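Local coordinates for CELL WALL surface anchor family protein (Streptococcus pneumoniae, PDB 2Y1V) that serves as the major pilin, the backbone subunit that polymerises into the pilus fibre on the surface of the pneumococcus, at residues 53-58 / 88-93; 58-63 / 110-115. All blocks are in the same frame, centred on the assembly; numbering follows the deposited sequence.

Contact 1 of 2, residues 53-58 / 88-93; sequences FVWTNT and TAMKKL
Selenomethionine Met-90 lies flat over one face of the Trp-55 indole, the two side chains running side by side in the same direction. Its selenium sits 3.7 Å from the centroid of the five-membered ring, only 15° off the ring normal, and SE comes within 3.6 Å of Trp-55 CG. CE carries on over the same face as a CH-pi partner. With CG anti to the backbone N (chi1 -165°) and the chain extended beyond it, the selenoether lies alongside the indole in a Met-aromatic contact.

The backbones beneath pair as antiparallel strands, 53-57 against 91-93. Phe-53 and Lys-92 form the hydrogen-bonded pair, Phe-53 N to Lys-92 O at 2.9 Å and Lys-92 N to Phe-53 O at 2.8 Å. Just before strand 91-93, Met-90 O accepts the Trp-55 amide N at 2.9 Å; Met-90 is the centre of an inverse gamma turn. On the sheet face of Val-54 and Lys-91, Val-54 CG2 packs 3.7 Å from Lys-91 CB and also touches Ala-89 CB. Phe-53 turns to the other face, toward Val-11 and Lys-13 of strand 8-16, and Phe-101 meets the indole edge-to-face.

Met-90, in the loop leading into strand 91-93, thus holds strand 52-57 twice, through a carbonyl that accepts the Trp-55 amide and through the selenium, standing where methionine has sulfur, laid on the buried ring.

Contact 2 of 2, residues 58-63 / 110-115; sequences TNNEII and KYKIYE
Thr-58 and Lys-110 bring the two backbones together, Thr-58 N lying 3.5 Å from Lys-110 O in a contact that is not a hydrogen bond; the nearest CA atoms, of Thr-58 and Tyr-111, are 5.2 Å apart, and the segments do not pair as strands. Residues 58-60 form the loop that joins strand 52-57 to strand 61-63, and this loop folds over strand 109-115 in a domain whose layered beta architecture is consistent with the Cna-B-like folds of pilins. Asn-60 takes a left-handed backbone conformation (phi 79°), while Asn-57 OD1 accepts a hydrogen bond from Asn-59 N.

The amide oxygen of Asn-60 is gripped from two directions. Lys-112 NZ, at the end of an extended chain, approaches OD1 at 2.8 Å in the carbonyl plane, on a lone pair. Tyr-114 OH donates to the same OD1, also at 2.8 Å, but from above that plane; the oxygen lies at the edge of the phenol ring, and the amide and ring planes are 87° apart. Two donors should polarise the amide carbonyl, and together they fix its rotation. Lys-112 NZ also makes a weak bond to Thr-58 O, reinforced by a water that takes a hydrogen bond from NZ and gives one to that carbonyl.

Farther along, in strand 61-63, Ile-63 crosses Tyr-111 at about a right angle. The Tyr-111 hydroxyl is occupied elsewhere, by Pro-107 O. With Ile-63 CG1 set between its backbone N and carbonyl carbon (chi1 72°), the terminal methyl reaches the ring obliquely, CD1 lying 3.5 Å from Tyr-111 CD1.

Overall arrangement
Strand 52-57, which carries one half of contact 1, lies between strands 91-93 and 109-115 in an antiparallel four-stranded sheet completed by 138-142, and strand 109-115 carries one half of contact 2. The centres of the contacts are 7 Å apart. Probable backbone hydrogen bonds tie them together, Thr-56 N to Lys-112 O at 2.6 Å and Val-54 O to Tyr-114 N at 2.8 Å. Thr-58 belongs to both, and Ile-63 of contact 2 bonds through its backbone to Trp-55 and Met-90 of contact 1. The two are adjoining parts of one sheet and the chain beside it, their centres about 41 and 43 Å from the centre of the chain. None of their residues is a ligand of the nickel ions.

Contact 1 of 2, residues 53-58 / 88-93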
ATOM      1  N   PHE A  53       8.148  34.023   6.170  1.00 41.62           N
ATOM      2  CA  PHE A  53       7.434  35.263   6.458  1.00 40.96           C
ATOM      3  C   PHE A  53       7.574  36.258   5.320  1.00 42.00           C
ATOM      4  O   PHE A  53       8.665  36.441   4.757  1.00 43.50           O
ATOM      5  CB  PHE A  53       7.904  35.864   7.788  1.00 40.46           C
ATOM      6  CG  PHE A  53       7.217  35.273   8.992  1.00 38.98           C
ATOM      7  CD1 PHE A  53       5.961  35.747   9.411  1.00 34.89           C
ATOM      8  CD2 PHE A  53       7.801  34.227   9.680  1.00 34.41           C
ATOM      9  CE1 PHE A  53       5.318  35.198  10.513  1.00 29.13           C
ATOM     10  CE2 PHE A  53       7.186  33.665  10.767  1.00 33.19           C
ATOM     11  CZ  PHE A  53       5.922  34.144  11.191  1.00 37.95           C
ATOM     12  N   VAL A  54       6.462  36.885   4.958  1.00 41.85           N
ATOM     13  CA  VAL A  54       6.456  37.796   3.826  1.00 41.77           C
ATOM     14  C   VAL A  54       5.715  39.052   4.201  1.00 42.48           C
ATOM     15  O   VAL A  54       4.756  39.017   4.974  1.00 42.08           O
ATOM     16  CB  VAL A  54       5.854  37.160   2.540  1.00 41.69           C
ATOM     17  CG1 VAL A  54       4.396  36.976   2.686  1.00 40.59           C
ATOM     18  CG2 VAL A  54       6.118  38.041   1.332  1.00 37.60           C
ATOM     19  N   TRP A  55       6.181  40.165   3.651  1.00 43.49           N
ATOM     20  CA  TRP A  55       5.640  41.465   3.992  1.00 42.76           C
ATOM     21  C   TRP A  55       4.591  41.939   3.003  1.00 42.90           C
ATOM     22  O   TRP A  55       4.697  41.729   1.791  1.00 41.42           O
ATOM     23  CB  TRP A  55       6.749  42.496   4.035  1.00 42.42           C
ATOM     24  CG  TRP A  55       7.635  42.415   5.213  1.00 41.43           C
ATOM     25  CD1 TRP A  55       8.511  41.421   5.510  1.00 37.91           C
ATOM     26  CD2 TRP A  55       7.770  43.397   6.245  1.00 40.79           C
ATOM     27  NE1 TRP A  55       9.185  41.720   6.666  1.00 41.73           N
ATOM     28  CE2 TRP A  55       8.742  42.927   7.142  1.00 43.53           C
ATOM     29  CE3 TRP A  55       7.166  44.632   6.495  1.00 36.48           C
ATOM     30  CZ2 TRP A  55       9.115  43.643   8.279  1.00 43.65           C
ATOM     31  CZ3 TRP A  55       7.545  45.344   7.609  1.00 32.85           C
ATOM     32  CH2 TRP A  55       8.496  44.848   8.492  1.00 40.33           C
ATOM     33  N   THR A  56       3.611  42.641   3.554  1.00 43.09           N
ATOM     34  CA  THR A  56       2.447  43.116   2.845  1.00 42.76           C
ATOM     35  C   THR A  56       2.214  44.570   3.236  1.00 43.75           C
ATOM     36  O   THR A  56       2.723  45.036   4.254  1.00 44.19           O
ATOM     37  CB  THR A  56       1.252  42.256   3.304  1.00 44.18           C
ATOM     38  OG1 THR A  56       1.107  41.129   2.420  1.00 49.39           O
ATOM     39  CG2 THR A  56      -0.020  43.046   3.370  1.00 38.67           C
ATOM     40  N   ASN A  57       1.457  45.308   2.437  1.00 44.74           N
ATOM     41  CA  ASN A  57       0.998  46.611   2.889  1.00 45.53           C
ATOM     42  C   ASN A  57      -0.330  46.411   3.615  1.00 46.54           C
ATOM     43  O   ASN A  57      -0.796  45.285   3.720  1.00 46.09           O
ATOM     44  CB  ASN A  57       0.854  47.570   1.717  1.00 44.00           C
ATOM     45  CG  ASN A  57      -0.304  47.214   0.817  1.00 48.38           C
ATOM     46  OD1 ASN A  57      -1.270  46.573   1.253  1.00 49.25           O
ATOM     47  ND2 ASN A  57      -0.231  47.648  -0.446  1.00 41.30           N
ATOM     48  N   THR A  58      -0.945  47.491   4.103  1.00 48.61           N
ATOM     49  CA  THR A  58      -2.158  47.386   4.923  1.00 48.47           C
ATOM     50  C   THR A  58      -3.349  46.755   4.198  1.00 47.90           C
ATOM     51  O   THR A  58      -4.301  46.310   4.847  1.00 47.83           O
ATOM     52  CB  THR A  58      -2.583  48.754   5.503  1.00 50.38           C
ATOM     53  OG1 THR A  58      -3.332  48.549   6.711  1.00 53.17           O
ATOM     54  CG2 THR A  58      -3.427  49.546   4.498  1.00 49.00           C
ATOM     55  N   THR A  88      10.715  39.070  -6.251  1.00 41.10           N
ATOM     56  CA  THR A  88      11.372  40.137  -5.491  1.00 41.23           C
ATOM     57  C   THR A  88      10.642  40.503  -4.190  1.00 42.35           C
ATOM     58  O   THR A  88      10.931  41.540  -3.574  1.00 44.33           O
ATOM     59  CB  THR A  88      11.498  41.421  -6.331  1.00 42.87           C
ATOM     60  OG1 THR A  88      10.185  41.864  -6.709  1.00 43.08           O
ATOM     61  CG2 THR A  88      12.335  41.173  -7.589  1.00 37.44           C
ATOM     62  N   ALA A  89       9.709  39.662  -3.764  1.00 40.44           N
ATOM     63  CA  ALA A  89       8.957  39.948  -2.546  1.00 41.15           C
ATOM     64  C   ALA A  89       9.872  39.992  -1.342  1.00 40.09           C
ATOM     65  O   ALA A  89      10.847  39.257  -1.270  1.00 39.47           O
ATOM     66  CB  ALA A  89       7.840  38.917  -2.321  1.00 37.98           C
HETATM   67  N   MSE A  90       9.538  40.859  -0.399  1.00 40.05           N
HETATM   68  CA  MSE A  90      10.231  40.904   0.868  1.00 40.88           C
HETATM   69  C   MSE A  90       9.771  39.719   1.737  1.00 38.98           C
HETATM   70  O   MSE A  90       8.805  39.816   2.488  1.00 37.51           O
HETATM   71  CB  MSE A  90       9.955  42.237   1.549  1.00 41.82           C
HETATM   72  CG  MSE A  90      10.876  42.574   2.704  1.00 48.32           C
HETATM   73 SE   MSE A  90      10.256  44.234   3.536  1.00 77.53          SE
HETATM   74  CE  MSE A  90      11.751  44.542   4.758  1.00 66.40           C
ATOM     75  N   LYS A  91      10.475  38.604   1.603  1.00 40.35           N
ATOM     76  CA  LYS A  91      10.150  37.377   2.307  1.00 42.66           C
ATOM     77  C   LYS A  91      11.426  36.704   2.787  1.00 42.53           C
ATOM     78  O   LYS A  91      12.455  36.818   2.151  1.00 44.83           O
ATOM     79  CB  LYS A  91       9.417  36.424   1.372  1.00 41.90           C
ATOM     80  CG  LYS A  91      10.208  36.116   0.127  1.00 44.17           C
ATOM     81  CD  LYS A  91       9.599  34.977  -0.674  1.00 45.02           C
ATOM     82  CE  LYS A  91      10.269  34.890  -2.037  1.00 47.84           C
ATOM     83  NZ  LYS A  91      11.671  34.483  -1.920  1.00 48.04           N
ATOM     84  N   LYS A  92      11.344  35.989   3.900  1.00 43.10           N
ATOM     85  CA  LYS A  92      12.486  35.291   4.441  1.00 43.78           C
ATOM     86  C   LYS A  92      12.033  34.178   5.392  1.00 43.28           C
ATOM     87  O   LYS A  92      11.032  34.320   6.080  1.00 43.21           O
ATOM     88  CB  LYS A  92      13.389  36.291   5.167  1.00 47.00           C
ATOM     89  CG  LYS A  92      14.798  35.802   5.434  1.00 47.71           C
ATOM     90  CD  LYS A  92      15.642  36.858   6.111  1.00 49.52           C
ATOM     91  CE  LYS A  92      17.062  36.312   6.362  1.00 60.21           C
ATOM     92  NZ  LYS A  92      17.935  37.282   7.091  1.00 59.20           N
ATOM     93  N   LEU A  93      12.767  33.072   5.406  1.00 42.75           N
ATOM     94  CA  LEU A  93      12.542  31.955   6.319  1.00 41.01           C
ATOM     95  C   LEU A  93      13.261  32.201   7.648  1.00 42.10           C
ATOM     96  O   LEU A  93      14.412  32.636   7.660  1.00 39.61           O
ATOM     97  CB  LEU A  93      13.124  30.679   5.727  1.00 40.43           C
ATOM     98  CG  LEU A  93      12.495  29.922   4.569  1.00 43.32           C
ATOM     99  CD1 LEU A  93      13.411  28.740   4.172  1.00 42.43           C
ATOM    100  CD2 LEU A  93      11.118  29.440   4.958  1.00 37.64           C
TER

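Contact 2 of 2, residues 58-63 / 110-115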
ATOM      1  N   THR A  58      -0.945  47.491   4.103  1.00 48.61           N
ATOM      2  CA  THR A  58      -2.158  47.386   4.923  1.00 48.47           C
ATOM      3  C   THR A  58      -3.349  46.755   4.198  1.00 47.90           C
ATOM      4  O   THR A  58      -4.301  46.310   4.847  1.00 47.83           O
ATOM      5  CB  THR A  58      -2.583  48.754   5.503  1.00 50.38           C
ATOM      6  OG1 THR A  58      -3.332  48.549   6.711  1.00 53.17           O
ATOM      7  CG2 THR A  58      -3.427  49.546   4.498  1.00 49.00           C
ATOM      8  N   ASN A  59      -3.286  46.703   2.864  1.00 47.19           N
ATOM      9  CA  ASN A  59      -4.361  46.113   2.048  1.00 46.44           C
ATOM     10  C   ASN A  59      -4.092  44.679   1.629  1.00 46.56           C
ATOM     11  O   ASN A  59      -4.797  44.131   0.787  1.00 45.70           O
ATOM     12  CB  ASN A  59      -4.648  46.946   0.796  1.00 46.41           C
ATOM     13  CG  ASN A  59      -5.313  48.269   1.112  1.00 49.15           C
ATOM     14  OD1 ASN A  59      -5.258  49.212   0.311  1.00 49.53           O
ATOM     15  ND2 ASN A  59      -5.934  48.355   2.283  1.00 47.22           N
ATOM     16  N   ASN A  60      -3.057  44.077   2.205  1.00 46.96           N
ATOM     17  CA  ASN A  60      -2.816  42.653   2.017  1.00 45.54           C
ATOM     18  C   ASN A  60      -2.155  42.314   0.682  1.00 44.20           C
ATOM     19  O   ASN A  60      -2.153  41.162   0.246  1.00 44.47           O
ATOM     20  CB  ASN A  60      -4.121  41.889   2.218  1.00 43.49           C
ATOM     21  CG  ASN A  60      -4.817  42.282   3.513  1.00 46.91           C
ATOM     22  OD1 ASN A  60      -4.174  42.399   4.564  1.00 50.73           O
ATOM     23  ND2 ASN A  60      -6.131  42.491   3.446  1.00 41.85           N
ATOM     24  N   GLU A  61      -1.578  43.333   0.059  1.00 43.33           N
ATOM     25  CA  GLU A  61      -0.816  43.186  -1.189  1.00 42.69           C
ATOM     26  C   GLU A  61       0.686  43.053  -0.927  1.00 40.72           C
ATOM     27  O   GLU A  61       1.280  43.861  -0.214  1.00 41.34           O
ATOM     28  CB  GLU A  61      -1.082  44.390  -2.075  1.00 41.36           C
ATOM     29  CG  GLU A  61      -0.064  44.632  -3.137  1.00 51.50           C
ATOM     30  CD  GLU A  61      -0.472  44.112  -4.494  1.00 57.35           C
ATOM     31  OE1 GLU A  61      -0.583  42.874  -4.656  1.00 63.60           O
ATOM     32  OE2 GLU A  61      -0.675  44.952  -5.396  1.00 57.27           O
ATOM     33  N   ILE A  62       1.300  42.030  -1.512  1.00 40.67           N
ATOM     34  CA  ILE A  62       2.714  41.745  -1.284  1.00 37.32           C
ATOM     35  C   ILE A  62       3.618  42.865  -1.771  1.00 40.69           C
ATOM     36  O   ILE A  62       3.418  43.406  -2.876  1.00 40.06           O
ATOM     37  CB  ILE A  62       3.151  40.446  -1.970  1.00 37.73           C
ATOM     38  CG1 ILE A  62       2.675  39.232  -1.166  1.00 32.13           C
ATOM     39  CG2 ILE A  62       4.696  40.408  -2.122  1.00 33.13           C
ATOM     40  CD1 ILE A  62       2.880  37.908  -1.885  1.00 30.64           C
ATOM     41  N   ILE A  63       4.626  43.197  -0.957  1.00 40.52           N
ATOM     42  CA  ILE A  63       5.537  44.292  -1.286  1.00 41.29           C
ATOM     43  C   ILE A  63       6.976  43.818  -1.372  1.00 41.79           C
ATOM     44  O   ILE A  63       7.316  42.753  -0.867  1.00 43.03           O
ATOM     45  CB  ILE A  63       5.475  45.439  -0.254  1.00 41.38           C
ATOM     46  CG1 ILE A  63       6.135  45.014   1.067  1.00 43.32           C
ATOM     47  CG2 ILE A  63       4.060  45.906  -0.046  1.00 37.44           C
ATOM     48  CD1 ILE A  63       6.160  46.104   2.118  1.00 41.13           C
ATOM     49  N   LYS A 110       1.658  51.458   7.674  1.00 45.74           N
ATOM     50  CA  LYS A 110       1.288  50.227   8.366  1.00 44.90           C
ATOM     51  C   LYS A 110       1.589  49.070   7.423  1.00 44.29           C
ATOM     52  O   LYS A 110       1.341  49.168   6.213  1.00 42.86           O
ATOM     53  CB  LYS A 110      -0.208  50.225   8.710  1.00 45.94           C
ATOM     54  CG  LYS A 110      -0.680  51.453   9.454  1.00 46.77           C
ATOM     55  CD  LYS A 110      -2.180  51.405   9.711  1.00 52.90           C
ATOM     56  CE  LYS A 110      -2.651  52.634  10.491  1.00 55.62           C
ATOM     57  NZ  LYS A 110      -4.060  52.502  11.012  1.00 62.09           N
ATOM     58  N   TYR A 111       2.152  47.992   7.967  1.00 44.01           N
ATOM     59  CA  TYR A 111       2.464  46.816   7.171  1.00 43.13           C
ATOM     60  C   TYR A 111       2.007  45.542   7.850  1.00 45.29           C
ATOM     61  O   TYR A 111       1.876  45.467   9.089  1.00 46.21           O
ATOM     62  CB  TYR A 111       3.960  46.689   6.937  1.00 44.18           C
ATOM     63  CG  TYR A 111       4.587  47.829   6.186  1.00 43.86           C
ATOM     64  CD1 TYR A 111       4.618  47.842   4.794  1.00 43.13           C
ATOM     65  CD2 TYR A 111       5.157  48.892   6.867  1.00 42.19           C
ATOM     66  CE1 TYR A 111       5.209  48.896   4.096  1.00 39.18           C
ATOM     67  CE2 TYR A 111       5.748  49.939   6.182  1.00 45.84           C
ATOM     68  CZ  TYR A 111       5.771  49.932   4.800  1.00 38.32           C
ATOM     69  OH  TYR A 111       6.346  50.986   4.150  1.00 39.98           O
ATOM     70  N   LYS A 112       1.803  44.517   7.033  1.00 43.06           N
ATOM     71  CA  LYS A 112       1.533  43.209   7.568  1.00 41.15           C
ATOM     72  C   LYS A 112       2.633  42.218   7.180  1.00 40.35           C
ATOM     73  O   LYS A 112       3.194  42.298   6.081  1.00 37.75           O
ATOM     74  CB  LYS A 112       0.177  42.730   7.075  1.00 42.82           C
ATOM     75  CG  LYS A 112      -0.946  43.696   7.423  1.00 42.84           C
ATOM     76  CD  LYS A 112      -2.258  43.176   6.974  1.00 43.77           C
ATOM     77  CE  LYS A 112      -3.380  44.033   7.562  1.00 49.92           C
ATOM     78  NZ  LYS A 112      -4.678  43.640   6.984  1.00 47.15           N
ATOM     79  N   ILE A 113       2.942  41.305   8.097  1.00 37.54           N
ATOM     80  CA  ILE A 113       3.765  40.165   7.776  1.00 39.28           C
ATOM     81  C   ILE A 113       2.972  38.873   7.969  1.00 40.07           C
ATOM     82  O   ILE A 113       2.423  38.608   9.048  1.00 42.15           O
ATOM     83  CB  ILE A 113       5.063  40.113   8.605  1.00 38.36           C
ATOM     84  CG1 ILE A 113       5.592  41.523   8.866  1.00 35.32           C
ATOM     85  CG2 ILE A 113       6.108  39.277   7.877  1.00 38.06           C
ATOM     86  CD1 ILE A 113       6.616  41.595   9.965  1.00 34.13           C
ATOM     87  N   TYR A 114       2.932  38.063   6.920  1.00 38.87           N
ATOM     88  CA  TYR A 114       2.202  36.805   6.953  1.00 37.30           C
ATOM     89  C   TYR A 114       3.117  35.597   7.051  1.00 37.63           C
ATOM     90  O   TYR A 114       4.276  35.632   6.618  1.00 34.49           O
ATOM     91  CB  TYR A 114       1.360  36.654   5.693  1.00 35.90           C
ATOM     92  CG  TYR A 114       0.143  37.533   5.687  1.00 39.94           C
ATOM     93  CD1 TYR A 114       0.238  38.875   5.349  1.00 38.30           C
ATOM     94  CD2 TYR A 114      -1.111  37.018   6.011  1.00 34.87           C
ATOM     95  CE1 TYR A 114      -0.867  39.679   5.347  1.00 39.93           C
ATOM     96  CE2 TYR A 114      -2.222  37.819   6.006  1.00 41.90           C
ATOM     97  CZ  TYR A 114      -2.093  39.154   5.681  1.00 44.60           C
ATOM     98  OH  TYR A 114      -3.201  39.967   5.671  1.00 44.62           O
ATOM     99  N   GLU A 115       2.579  34.526   7.632  1.00 38.22           N
ATOM    100  CA  GLU A 115       3.241  33.239   7.607  1.00 38.64           C
ATOM    101  C   GLU A 115       2.722  32.514   6.375  1.00 39.26           C
ATOM    102  O   GLU A 115       1.505  32.489   6.112  1.00 36.40           O
ATOM    103  CB  GLU A 115       2.939  32.436   8.869  1.00 39.41           C
ATOM    104  CG  GLU A 115       3.671  31.085   8.949  1.00 39.76           C
ATOM    105  CD  GLU A 115       3.375  30.314  10.238  1.00 45.76           C
ATOM    106  OE1 GLU A 115       3.185  30.942  11.306  1.00 44.21           O
ATOM    107  OE2 GLU A 115       3.336  29.068  10.177  1.00 45.67           O
TER
HETATM  108  O   HOH W   1      -6.322  45.919   7.190  1.00 35.89           O
HETATM  109  O   HOH W   2      -4.531  51.393   7.752  1.00 48.53           O